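Local coordinates for Xcc_ctr_pt (Xanthomonas campestris pv. campestris, PDB 6NJW), which probably cleaves nucleic acid as a Class 2 OLD family nuclease, the present fragment being its C-terminal, metal-binding region with the Toprim domain, at residues A[35-40]-A[199-204]; A[28-33]-A[133-138]. One frame throughout, in Å; residues are numbered along the deposited sequence.

Contact 1. Residues A[35-40]-A[199-204]; sequences VPAFAE and PSVSED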
loop_
_atom_site.group_PDB
_atom_site.type_symbol
_atom_site.label_atom_id
_atom_site.label_comp_id
_atom_site.label_asym_id
_atom_site.label_seq_id
_atom_site.Cartn_x
_atom_site.Cartn_y
_atom_site.Cartn_z
ATOM N N VAL A 35 2.398 5.631 -1.117
ATOM C CA VAL A 35 3.504 4.742 -1.474
ATOM C C VAL A 35 4.604 5.474 -2.236
ATOM O O VAL A 35 5.788 5.296 -1.887
ATOM C CB VAL A 35 2.972 3.503 -2.208
ATOM C CG1 VAL A 35 4.108 2.703 -2.844
ATOM C CG2 VAL A 35 2.201 2.614 -1.235
ATOM N N PRO A 36 4.318 6.303 -3.251
ATOM C CA PRO A 36 5.417 7.052 -3.890
ATOM C C PRO A 36 6.113 8.028 -2.957
ATOM O O PRO A 36 7.314 8.265 -3.114
ATOM C CB PRO A 36 4.739 7.803 -5.045
ATOM C CG PRO A 36 3.386 7.169 -5.224
ATOM C CD PRO A 36 3.026 6.502 -3.944
ATOM N N ALA A 37 5.387 8.641 -2.023
ATOM C CA ALA A 37 6.030 9.504 -1.041
ATOM C C ALA A 37 7.017 8.718 -0.190
ATOM O O ALA A 37 8.123 9.192 0.081
ATOM C CB ALA A 37 4.971 10.189 -0.168
ATOM N N PHE A 38 6.648 7.509 0.238
ATOM C CA PHE A 38 7.618 6.704 0.977
ATOM C C PHE A 38 8.779 6.291 0.084
ATOM O O PHE A 38 9.921 6.208 0.551
ATOM C CB PHE A 38 6.966 5.469 1.591
ATOM C CG PHE A 38 6.299 5.739 2.930
ATOM C CD1 PHE A 38 7.050 6.196 4.013
ATOM C CD2 PHE A 38 4.936 5.532 3.099
ATOM C CE1 PHE A 38 6.449 6.455 5.246
ATOM C CE2 PHE A 38 4.325 5.792 4.326
ATOM C CZ PHE A 38 5.081 6.244 5.399
ATOM N N ALA A 39 8.504 6.006 -1.192
ATOM C CA ALA A 39 9.577 5.651 -2.124
ATOM C C ALA A 39 10.650 6.738 -2.168
ATOM O O ALA A 39 11.849 6.441 -2.107
ATOM C CB ALA A 39 9.002 5.397 -3.522
ATOM N N GLU A 40 10.237 8.006 -2.252
ATOM C CA GLU A 40 11.219 9.087 -2.369
ATOM C C GLU A 40 12.112 9.173 -1.136
ATOM O O GLU A 40 13.335 9.316 -1.260
ATOM C CB GLU A 40 10.531 10.427 -2.617
ATOM C CG GLU A 40 10.029 10.607 -4.053
ATOM C CD GLU A 40 11.093 10.290 -5.106
ATOM O OE1 GLU A 40 12.226 10.801 -4.985
ATOM O OE2 GLU A 40 10.790 9.525 -6.053
ATOM N N PRO A 199 3.741 14.985 2.179
ATOM C CA PRO A 199 4.958 15.747 2.549
ATOM C C PRO A 199 5.493 15.463 3.945
ATOM O O PRO A 199 6.642 15.816 4.224
ATOM C CB PRO A 199 4.505 17.210 2.426
ATOM C CG PRO A 199 3.423 17.181 1.419
ATOM C CD PRO A 199 2.708 15.869 1.612
ATOM N N SER A 200 4.713 14.858 4.837
ATOM C CA SER A 200 5.189 14.614 6.191
ATOM C C SER A 200 5.863 13.262 6.375
ATOM O O SER A 200 6.530 13.057 7.390
ATOM C CB SER A 200 4.027 14.710 7.189
ATOM O OG SER A 200 3.453 16.003 7.167
ATOM N N VAL A 201 5.682 12.316 5.456
ATOM C CA VAL A 201 6.202 10.985 5.721
ATOM C C VAL A 201 7.727 11.033 5.694
ATOM O O VAL A 201 8.342 11.884 5.038
ATOM C CB VAL A 201 5.637 9.956 4.722
ATOM C CG1 VAL A 201 4.088 10.111 4.607
ATOM C CG2 VAL A 201 6.285 10.117 3.368
ATOM N N SER A 202 8.337 10.146 6.460
ATOM C CA SER A 202 9.783 10.087 6.586
ATOM C C SER A 202 10.175 8.623 6.566
ATOM O O SER A 202 9.329 7.738 6.750
ATOM C CB SER A 202 10.270 10.754 7.883
ATOM O OG SER A 202 9.797 10.028 9.007
ATOM N N GLU A 203 11.468 8.372 6.348
ATOM C CA GLU A 203 11.923 6.993 6.210
ATOM C C GLU A 203 11.595 6.168 7.447
ATOM O O GLU A 203 11.184 5.006 7.331
ATOM C CB GLU A 203 13.429 6.957 5.919
ATOM C CG GLU A 203 14.123 5.639 6.261
ATOM C CD GLU A 203 14.663 5.611 7.677
ATOM O OE1 GLU A 203 14.994 6.689 8.216
ATOM O OE2 GLU A 203 14.744 4.509 8.259
ATOM N N ASP A 204 11.747 6.747 8.641
ATOM C CA ASP A 204 11.624 5.937 9.850
ATOM C C ASP A 204 10.186 5.531 10.190
ATOM O O ASP A 204 10.010 4.642 11.033
ATOM C CB ASP A 204 12.255 6.664 11.054
ATOM C CG ASP A 204 11.615 8.009 11.331
ATOM O OD1 ASP A 204 11.417 8.784 10.371
ATOM O OD2 ASP A 204 11.309 8.295 12.511
#

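Contact 2. Residues A[28-33]-A[133-138]; sequences GDAERF and TLEPEL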
loop_
_atom_site.group_PDB
_atom_site.type_symbol
_atom_site.label_atom_id
_atom_site.label_comp_id
_atom_site.label_asym_id
_atom_site.label_seq_id
_atom_site.Cartn_x
_atom_site.Cartn_y
_atom_site.Cartn_z
ATOM N N GLY A 28 -6.222 1.246 -3.240
ATOM C CA GLY A 28 -6.982 2.468 -3.406
ATOM C C GLY A 28 -6.161 3.737 -3.471
ATOM O O GLY A 28 -4.933 3.706 -3.653
ATOM N N ASP A 29 -6.844 4.871 -3.290
ATOM C CA ASP A 29 -6.225 6.163 -3.550
ATOM C C ASP A 29 -5.241 6.556 -2.468
ATOM O O ASP A 29 -4.297 7.297 -2.754
ATOM C CB ASP A 29 -7.290 7.253 -3.687
ATOM C CG ASP A 29 -7.863 7.320 -5.077
ATOM O OD1 ASP A 29 -7.299 6.657 -5.969
ATOM O OD2 ASP A 29 -8.876 8.032 -5.281
ATOM N N ALA A 30 -5.441 6.092 -1.231
ATOM C CA ALA A 30 -4.521 6.457 -0.158
ATOM C C ALA A 30 -3.126 5.911 -0.438
ATOM O O ALA A 30 -2.139 6.649 -0.387
ATOM C CB ALA A 30 -5.040 5.957 1.188
ATOM N N GLU A 31 -3.035 4.617 -0.759
ATOM C CA GLU A 31 -1.760 4.014 -1.134
ATOM C C GLU A 31 -1.217 4.603 -2.421
ATOM O O GLU A 31 0.006 4.712 -2.592
ATOM C CB GLU A 31 -1.924 2.510 -1.300
ATOM C CG GLU A 31 -2.373 1.800 -0.033
ATOM C CD GLU A 31 -3.894 1.752 0.167
ATOM O OE1 GLU A 31 -4.324 1.151 1.174
ATOM O OE2 GLU A 31 -4.661 2.311 -0.649
ATOM N N ARG A 32 -2.105 4.977 -3.339
ATOM C CA ARG A 32 -1.671 5.524 -4.619
ATOM C C ARG A 32 -0.802 6.756 -4.437
ATOM O O ARG A 32 0.107 7.001 -5.242
ATOM C CB ARG A 32 -2.896 5.848 -5.473
ATOM C CG ARG A 32 -2.661 6.645 -6.747
ATOM C CD ARG A 32 -4.016 6.747 -7.524
ATOM N NE ARG A 32 -4.052 7.804 -8.532
ATOM C CZ ARG A 32 -5.081 8.628 -8.704
ATOM N NH1 ARG A 32 -6.150 8.528 -7.924
ATOM N NH2 ARG A 32 -5.044 9.557 -9.649
ATOM N N PHE A 33 -1.055 7.539 -3.392
ATOM C CA PHE A 33 -0.249 8.723 -3.141
ATOM C C PHE A 33 0.756 8.547 -2.019
ATOM O O PHE A 33 1.820 9.173 -2.058
ATOM C CB PHE A 33 -1.157 9.921 -2.845
ATOM C CG PHE A 33 -2.023 10.298 -4.001
ATOM C CD1 PHE A 33 -1.462 10.859 -5.145
ATOM C CD2 PHE A 33 -3.395 10.075 -3.963
ATOM C CE1 PHE A 33 -2.263 11.206 -6.228
ATOM C CE2 PHE A 33 -4.201 10.412 -5.040
ATOM C CZ PHE A 33 -3.635 10.980 -6.179
ATOM N N THR A 133 -4.721 -1.620 8.767
ATOM C CA THR A 133 -5.034 -0.787 7.618
ATOM C C THR A 133 -4.160 0.461 7.689
ATOM O O THR A 133 -3.677 0.836 8.756
ATOM C CB THR A 133 -6.522 -0.411 7.578
ATOM O OG1 THR A 133 -6.916 0.097 8.857
ATOM C CG2 THR A 133 -7.371 -1.636 7.234
ATOM N N LEU A 134 -3.980 1.118 6.542
ATOM C CA LEU A 134 -2.868 2.057 6.387
ATOM C C LEU A 134 -2.972 3.243 7.342
ATOM O O LEU A 134 -2.036 3.535 8.093
ATOM C CB LEU A 134 -2.801 2.548 4.941
ATOM C CG LEU A 134 -1.682 3.542 4.650
ATOM C CD1 LEU A 134 -0.320 2.936 5.000
ATOM C CD2 LEU A 134 -1.733 3.946 3.189
ATOM N N GLU A 135 -4.091 3.959 7.311
ATOM C CA GLU A 135 -4.150 5.212 8.061
ATOM C C GLU A 135 -4.066 5.014 9.577
ATOM O O GLU A 135 -3.366 5.780 10.252
ATOM C CB GLU A 135 -5.415 5.984 7.686
ATOM C CG GLU A 135 -5.446 6.437 6.222
ATOM C CD GLU A 135 -6.196 5.465 5.332
ATOM O OE1 GLU A 135 -6.277 4.262 5.698
ATOM O OE2 GLU A 135 -6.717 5.909 4.278
ATOM N N PRO A 136 -4.749 4.024 10.166
ATOM C CA PRO A 136 -4.551 3.809 11.612
ATOM C C PRO A 136 -3.124 3.416 11.959
ATOM O O PRO A 136 -2.594 3.871 12.978
ATOM C CB PRO A 136 -5.552 2.695 11.947
ATOM C CG PRO A 136 -6.565 2.748 10.838
ATOM C CD PRO A 136 -5.790 3.130 9.624
ATOM N N GLU A 137 -2.469 2.606 11.127
ATOM C CA GLU A 137 -1.060 2.303 11.382
ATOM C C GLU A 137 -0.221 3.577 11.397
ATOM O O GLU A 137 0.570 3.802 12.320
ATOM C CB GLU A 137 -0.522 1.313 10.349
ATOM C CG GLU A 137 1.007 1.321 10.289
ATOM C CD GLU A 137 1.629 -0.019 9.919
ATOM O OE1 GLU A 137 0.905 -0.922 9.442
ATOM O OE2 GLU A 137 2.864 -0.168 10.112
ATOM N N LEU A 138 -0.392 4.440 10.391
ATOM C CA LEU A 138 0.400 5.667 10.354
ATOM C C LEU A 138 0.106 6.558 11.553
ATOM O O LEU A 138 1.013 7.200 12.093
ATOM C CB LEU A 138 0.138 6.432 9.061
ATOM C CG LEU A 138 0.508 5.710 7.769
ATOM C CD1 LEU A 138 0.074 6.554 6.587
ATOM C CD2 LEU A 138 2.015 5.456 7.743
HETATM O O HOH W 1 -5.309 0.376 3.420
#

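Contact 1. Residues A[35-40]-A[199-204]
Phe38 and Val201 carry this contact, the aromatic ring presenting a face to the beta-branched side chain. Val201 CB lies 4.0 Å from the centroid of the Phe38 ring and 26° from the ring normal, which places its C-H over the face and qualifies the pair as CH-pi. The overlap is displaced toward the rim: Phe38 CE1 is the ring atom closest to Val201 CB, at 3.6 Å, followed by CZ. Phe38 has CG turned away from its carbonyl carbon (chi1 -84°). Although its CB does not aim straight at residues 199-204, this torsion lets the far end of the ring reach them.

Both methyl groups of Val201 reach the ring. CG1 stays near its far end, 4.1 Å from Phe38 CZ, while CG2, near Phe38 CD1, also packs 3.8 Å from Ala37 CB, so one valine meets two successive helix residues. Where the chain moves on to Ser202, the approach changes from face to edge: the carbonyl oxygen of Ser202 lies in the ring plane, 3.5 Å from Phe38 CE1, and thus meets the aromatic rim and not the pi cloud.

This packing joins helix 29-41 of the Toprim domain to the connection between helices 190-197 and 208-226. Leu143 of helix 134-154 also touches Val201, while Cys206 and Pro207 touch Phe38, extending the apolar surroundings of the pair. No hydrogen bond links residues 35-40 to 199-204, and only 193 Å² is buried, summed over both sides. Cohesion here probably comes from apolar burial and dispersion, the CH-pi contact included, with at most a small electrostatic contribution from the carbonyl oxygen facing the electron-poor ring edge.

Contact 2. Residues A[28-33]-A[133-138]
Ala30 and Glu31 of helix 29-33 face Leu134 and Glu135 of helix 134-138 across axes 11.7 Å apart at closest approach and inclined at 56°. In the Toprim fold, the first of these helices follows strand 22-26, and just before it lies Glu27, which binds magnesium in another structure of this protein though not in this model. The side chain of Glu31 comes within about 3 Å of the bound magnesium ion, placing this packing beside the metal site that includes Asp82 and Tyr209.

The wide axial separation is bridged by side chains. Leu134 holds CG anti to its backbone N (chi1 180°) and sends CD2 to within 3.9 Å of Glu31 CG, touching the aliphatic part of the glutamate, the two side chains lying antiparallel alongside one another. The same methyl approaches Ala30 CB more loosely, at 4.4 Å. On the neighbouring position, Glu135 brings OE2 3.5 Å from Ala30 CB; this buried oxygen is paired with Lys190 in a salt bridge, so the methyl borders an ion pair.

Glu31 bends at chi2, separating its apolar and polar contacts. OE2 turns back to the N-H of Gly28, the N-cap residue, in a weak bond (3.2 Å, 129°) across the first turn of the helix. The other oxygen, Glu31 OE1, receives a hydrogen bond of 2.6 Å from a water that in turn accepts a weak, 3.5 Å bond from Leu134 N.

Both contacts use helix 29-41: contact 2 involves its start and contact 1 lies further along it, their centres 12 Å apart. The order along the chain is 28-33, 35-40, 133-138, 199-204, so the pairings cross. One Toprim-domain helix is thereby packed first against helix 134-154 and then against the loop preceding helix 208-226. The contacts meet directly, as Phe38 CZ lies 3.9 Å from Leu138 CD2. Contact 2 borders the magnesium ion, whereas the side chain of Phe38 is about 10 Å from it. Together they pack one helix of the Toprim domain against later parts of the chain, among which helix 208-226 carries the metal ligand Tyr209.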